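K5 lyase (Enterobacteria phage k1-5, PDB 2X3H) cleaves the K5 capsular polysaccharide of its bacterial host by an eliminative lyase reaction, probably as part of a trimeric phage tail spike. Local coordinates at residues 365-376 and 387-395. Residues are numbered along the deposited sequence; the frame is centred on the assembly and turned at random.
Sequences SVFPSYSATGVI and VEVKHPGRR
Val366 and Val389 pair in register on neighbouring parallel strands, which belong to adjacent coils of the beta-helix of this tail-spike-like lyase. Two bonds define the ladder: Val366 N donates to Glu388 O at 2.9 Å, and Val366 O accepts from Lys390 N. Pairing between the two segments ends at Lys390 N, consistent with short strand axes 39° apart.

Packing is tight on the side lined by valines. Val387 CG1 meets Ile376 CD1 tip to tip at 3.5 Å and also touches Val366 CG2, while Val389 CG2 lies against Val366 CG2 and Val389 CG1 against Pro368 CD. Val420 of strand 419-422, which also pairs with 386-389, adjoins Ile376 and Val389, evidence that this cluster belongs to the interior of the coil. Away from the valines, Phe367 CE2 comes within 3.3 Å of Lys390 CB, obliquely to the ring; Tyr363 of a second subunit stacks edge-to-face on Phe367, placing this side at the trimer interface.

Arg395 forms a second tightly held part. Its chain runs extended from CG to NE, carrying the guanidinium into the bend of residues 368-374. There NH1 donates to Pro368 O, in the carbonyl plane, and to Pro392 O within its own type II' turn. NH2 donates to Ala372 O at 2.9 Å and weakly to Tyr370 O. Val375 CG2 lies over one guanidinium face; the Tyr370 ring, turned 83° from that plane, is itself fixed by its OH bonding to Gly374 O. The margin is looser and water-bridged: Ser371 and Thr373 are exposed, and Arg394 reaches Asp327 of the second subunit. One water links Tyr370 O to Arg394 N, and another accepts from Arg395 NE at 2.9 Å while donating to Thr373 O.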
loop_
_atom_site.group_PDB
_atom_site.type_symbol
_atom_site.label_atom_id
_atom_site.label_comp_id
_atom_site.label_asym_id
_atom_site.label_seq_id
_atom_site.Cartn_x
_atom_site.Cartn_y
_atom_site.Cartn_z
ATOM N N SER A 365 1.763 5.827 9.147
ATOM C CA SER A 365 2.501 4.607 9.520
ATOM C C SER A 365 3.928 4.748 9.017
ATOM O O SER A 365 4.154 5.019 7.835
ATOM C CB SER A 365 1.821 3.345 8.982
ATOM O OG SER A 365 1.672 3.382 7.572
ATOM N N VAL A 366 4.885 4.568 9.925
ATOM C CA VAL A 366 6.252 5.003 9.669
ATOM C C VAL A 366 7.320 4.010 10.120
ATOM O O VAL A 366 7.103 3.237 11.060
ATOM C CB VAL A 366 6.522 6.368 10.333
ATOM C CG1 VAL A 366 5.518 7.418 9.805
ATOM C CG2 VAL A 366 6.447 6.253 11.839
ATOM N N PHE A 367 8.470 4.089 9.448
ATOM C CA PHE A 367 9.614 3.216 9.686
ATOM C C PHE A 367 10.859 4.114 9.785
ATOM O O PHE A 367 11.516 4.371 8.765
ATOM C CB PHE A 367 9.790 2.261 8.488
ATOM C CG PHE A 367 8.619 1.350 8.258
ATOM C CD1 PHE A 367 7.554 1.755 7.463
ATOM C CD2 PHE A 367 8.571 0.093 8.850
ATOM C CE1 PHE A 367 6.455 0.900 7.255
ATOM C CE2 PHE A 367 7.504 -0.752 8.653
ATOM C CZ PHE A 367 6.441 -0.363 7.860
ATOM N N PRO A 368 11.171 4.629 10.992
ATOM C CA PRO A 368 12.363 5.465 11.222
ATOM C C PRO A 368 13.634 4.604 11.308
ATOM O O PRO A 368 14.202 4.402 12.387
ATOM C CB PRO A 368 12.047 6.165 12.551
ATOM C CG PRO A 368 11.186 5.145 13.293
ATOM C CD PRO A 368 10.335 4.494 12.206
ATOM N N SER A 369 14.052 4.094 10.151
ATOM C CA SER A 369 15.230 3.224 10.059
ATOM C C SER A 369 16.518 4.048 10.028
ATOM O O SER A 369 17.260 4.063 9.034
ATOM C CB SER A 369 15.107 2.329 8.825
ATOM O OG SER A 369 13.895 1.573 8.895
ATOM N N TYR A 370 16.760 4.754 11.123
ATOM C CA TYR A 370 17.916 5.627 11.247
ATOM C C TYR A 370 18.214 5.874 12.724
ATOM O O TYR A 370 17.349 5.654 13.593
ATOM C CB TYR A 370 17.664 6.947 10.509
ATOM C CG TYR A 370 16.443 7.725 10.974
ATOM C CD1 TYR A 370 16.468 8.451 12.164
ATOM C CD2 TYR A 370 15.279 7.759 10.203
ATOM C CE1 TYR A 370 15.356 9.176 12.589
ATOM C CE2 TYR A 370 14.161 8.479 10.620
ATOM C CZ TYR A 370 14.202 9.182 11.801
ATOM O OH TYR A 370 13.108 9.906 12.210
ATOM N N SER A 371 19.424 6.341 13.011
ATOM C CA SER A 371 19.871 6.495 14.403
ATOM C C SER A 371 19.653 7.877 15.032
ATOM O O SER A 371 19.713 8.021 16.262
ATOM C CB SER A 371 21.333 6.069 14.542
ATOM O OG SER A 371 22.191 6.948 13.830
ATOM N N ALA A 372 19.427 8.905 14.210
ATOM C CA ALA A 372 19.094 10.230 14.749
ATOM C C ALA A 372 17.922 10.131 15.735
ATOM O O ALA A 372 17.017 9.302 15.557
ATOM C CB ALA A 372 18.765 11.206 13.612
ATOM N N THR A 373 17.919 10.987 16.757
ATOM C CA THR A 373 16.931 10.840 17.844
ATOM C C THR A 373 15.505 11.278 17.508
ATOM O O THR A 373 14.552 10.738 18.062
ATOM C CB THR A 373 17.380 11.562 19.118
ATOM O OG1 THR A 373 17.455 12.965 18.866
ATOM C CG2 THR A 373 18.739 11.035 19.568
ATOM N N GLY A 374 15.349 12.246 16.616
ATOM C CA GLY A 374 14.012 12.750 16.314
ATOM C C GLY A 374 13.220 11.764 15.474
ATOM O O GLY A 374 13.753 11.179 14.522
ATOM N N VAL A 375 11.947 11.582 15.818
ATOM C CA VAL A 375 11.066 10.719 15.032
ATOM C C VAL A 375 9.742 11.439 14.714
ATOM O O VAL A 375 9.460 11.729 13.559
ATOM C CB VAL A 375 10.778 9.353 15.727
ATOM C CG1 VAL A 375 9.864 8.506 14.853
ATOM C CG2 VAL A 375 12.083 8.597 16.018
ATOM N N ILE A 376 8.950 11.756 15.743
ATOM C CA ILE A 376 7.652 12.423 15.530
ATOM C C ILE A 376 7.646 13.830 16.107
ATOM O O ILE A 376 8.167 14.049 17.210
ATOM C CB ILE A 376 6.502 11.612 16.186
ATOM C CG1 ILE A 376 6.451 10.202 15.610
ATOM C CG2 ILE A 376 5.145 12.274 15.952
ATOM C CD1 ILE A 376 5.739 9.193 16.516
ATOM N N VAL A 387 -0.105 7.905 15.093
ATOM C CA VAL A 387 1.106 7.452 14.406
ATOM C C VAL A 387 1.388 6.015 14.822
ATOM O O VAL A 387 1.486 5.724 16.020
ATOM C CB VAL A 387 2.343 8.333 14.731
ATOM C CG1 VAL A 387 3.612 7.702 14.169
ATOM C CG2 VAL A 387 2.158 9.741 14.172
ATOM N N GLU A 388 1.507 5.124 13.838
ATOM C CA GLU A 388 1.989 3.772 14.090
ATOM C C GLU A 388 3.420 3.649 13.619
ATOM O O GLU A 388 3.691 3.715 12.424
ATOM C CB GLU A 388 1.125 2.733 13.370
ATOM C CG GLU A 388 -0.264 2.626 13.930
ATOM C CD GLU A 388 -0.895 1.310 13.553
ATOM O OE1 GLU A 388 -1.361 1.182 12.400
ATOM O OE2 GLU A 388 -0.893 0.397 14.410
ATOM N N VAL A 389 4.329 3.500 14.581
ATOM C CA VAL A 389 5.733 3.237 14.304
ATOM C C VAL A 389 5.833 1.734 14.064
ATOM O O VAL A 389 5.905 0.953 15.016
ATOM C CB VAL A 389 6.615 3.705 15.479
ATOM C CG1 VAL A 389 8.091 3.389 15.229
ATOM C CG2 VAL A 389 6.420 5.204 15.724
ATOM N N LYS A 390 5.796 1.333 12.793
ATOM C CA LYS A 390 5.654 -0.086 12.436
ATOM C C LYS A 390 6.934 -0.889 12.661
ATOM O O LYS A 390 6.878 -2.087 12.937
ATOM C CB LYS A 390 5.166 -0.253 10.998
ATOM C CG LYS A 390 3.784 0.344 10.726
ATOM C CD LYS A 390 2.658 -0.660 10.905
ATOM C CE LYS A 390 2.381 -0.929 12.366
ATOM N NZ LYS A 390 3.113 -2.136 12.857
ATOM N N HIS A 391 8.073 -0.217 12.523
ATOM C CA HIS A 391 9.326 -0.771 13.008
ATOM C C HIS A 391 10.125 0.355 13.659
ATOM O O HIS A 391 10.236 1.439 13.097
ATOM C CB HIS A 391 10.137 -1.475 11.923
ATOM C CG HIS A 391 11.269 -2.273 12.485
ATOM N ND1 HIS A 391 11.220 -3.639 12.658
ATOM C CD2 HIS A 391 12.461 -1.871 12.984
ATOM C CE1 HIS A 391 12.347 -4.047 13.224
ATOM N NE2 HIS A 391 13.113 -2.991 13.430
ATOM N N PRO A 392 10.634 0.115 14.871
ATOM C CA PRO A 392 11.295 1.184 15.623
ATOM C C PRO A 392 12.771 1.438 15.269
ATOM O O PRO A 392 13.442 2.182 15.991
ATOM C CB PRO A 392 11.190 0.677 17.068
ATOM C CG PRO A 392 11.316 -0.798 16.927
ATOM C CD PRO A 392 10.564 -1.139 15.643
ATOM N N GLY A 393 13.282 0.829 14.196
ATOM C CA GLY A 393 14.720 0.923 13.922
ATOM C C GLY A 393 15.470 0.206 15.033
ATOM O O GLY A 393 15.087 -0.913 15.399
ATOM N N ARG A 394 16.516 0.841 15.586
ATOM C CA ARG A 394 17.272 0.217 16.698
ATOM C C ARG A 394 16.759 0.625 18.074
ATOM O O ARG A 394 17.350 0.266 19.096
ATOM C CB ARG A 394 18.769 0.545 16.620
ATOM C CG ARG A 394 19.444 0.169 15.297
ATOM C CD ARG A 394 19.348 -1.311 15.005
ATOM N NE ARG A 394 19.934 -1.651 13.704
ATOM C CZ ARG A 394 19.294 -1.526 12.543
ATOM N NH1 ARG A 394 18.048 -1.064 12.512
ATOM N NH2 ARG A 394 19.896 -1.873 11.410
ATOM N N ARG A 395 15.673 1.386 18.111
ATOM C CA ARG A 395 15.146 1.852 19.397
ATOM C C ARG A 395 14.444 0.710 20.137
ATOM O O ARG A 395 13.772 -0.117 19.523
ATOM C CB ARG A 395 14.169 3.007 19.196
ATOM C CG ARG A 395 14.794 4.185 18.491
ATOM C CD ARG A 395 13.748 5.191 18.017
ATOM N NE ARG A 395 14.389 6.200 17.183
ATOM C CZ ARG A 395 14.690 6.044 15.893
ATOM N NH1 ARG A 395 14.393 4.910 15.255
ATOM N NH2 ARG A 395 15.295 7.040 15.235
HETATM O O HOH W 1 17.534 3.367 15.170
HETATM O O HOH W 2 14.787 8.345 19.058
#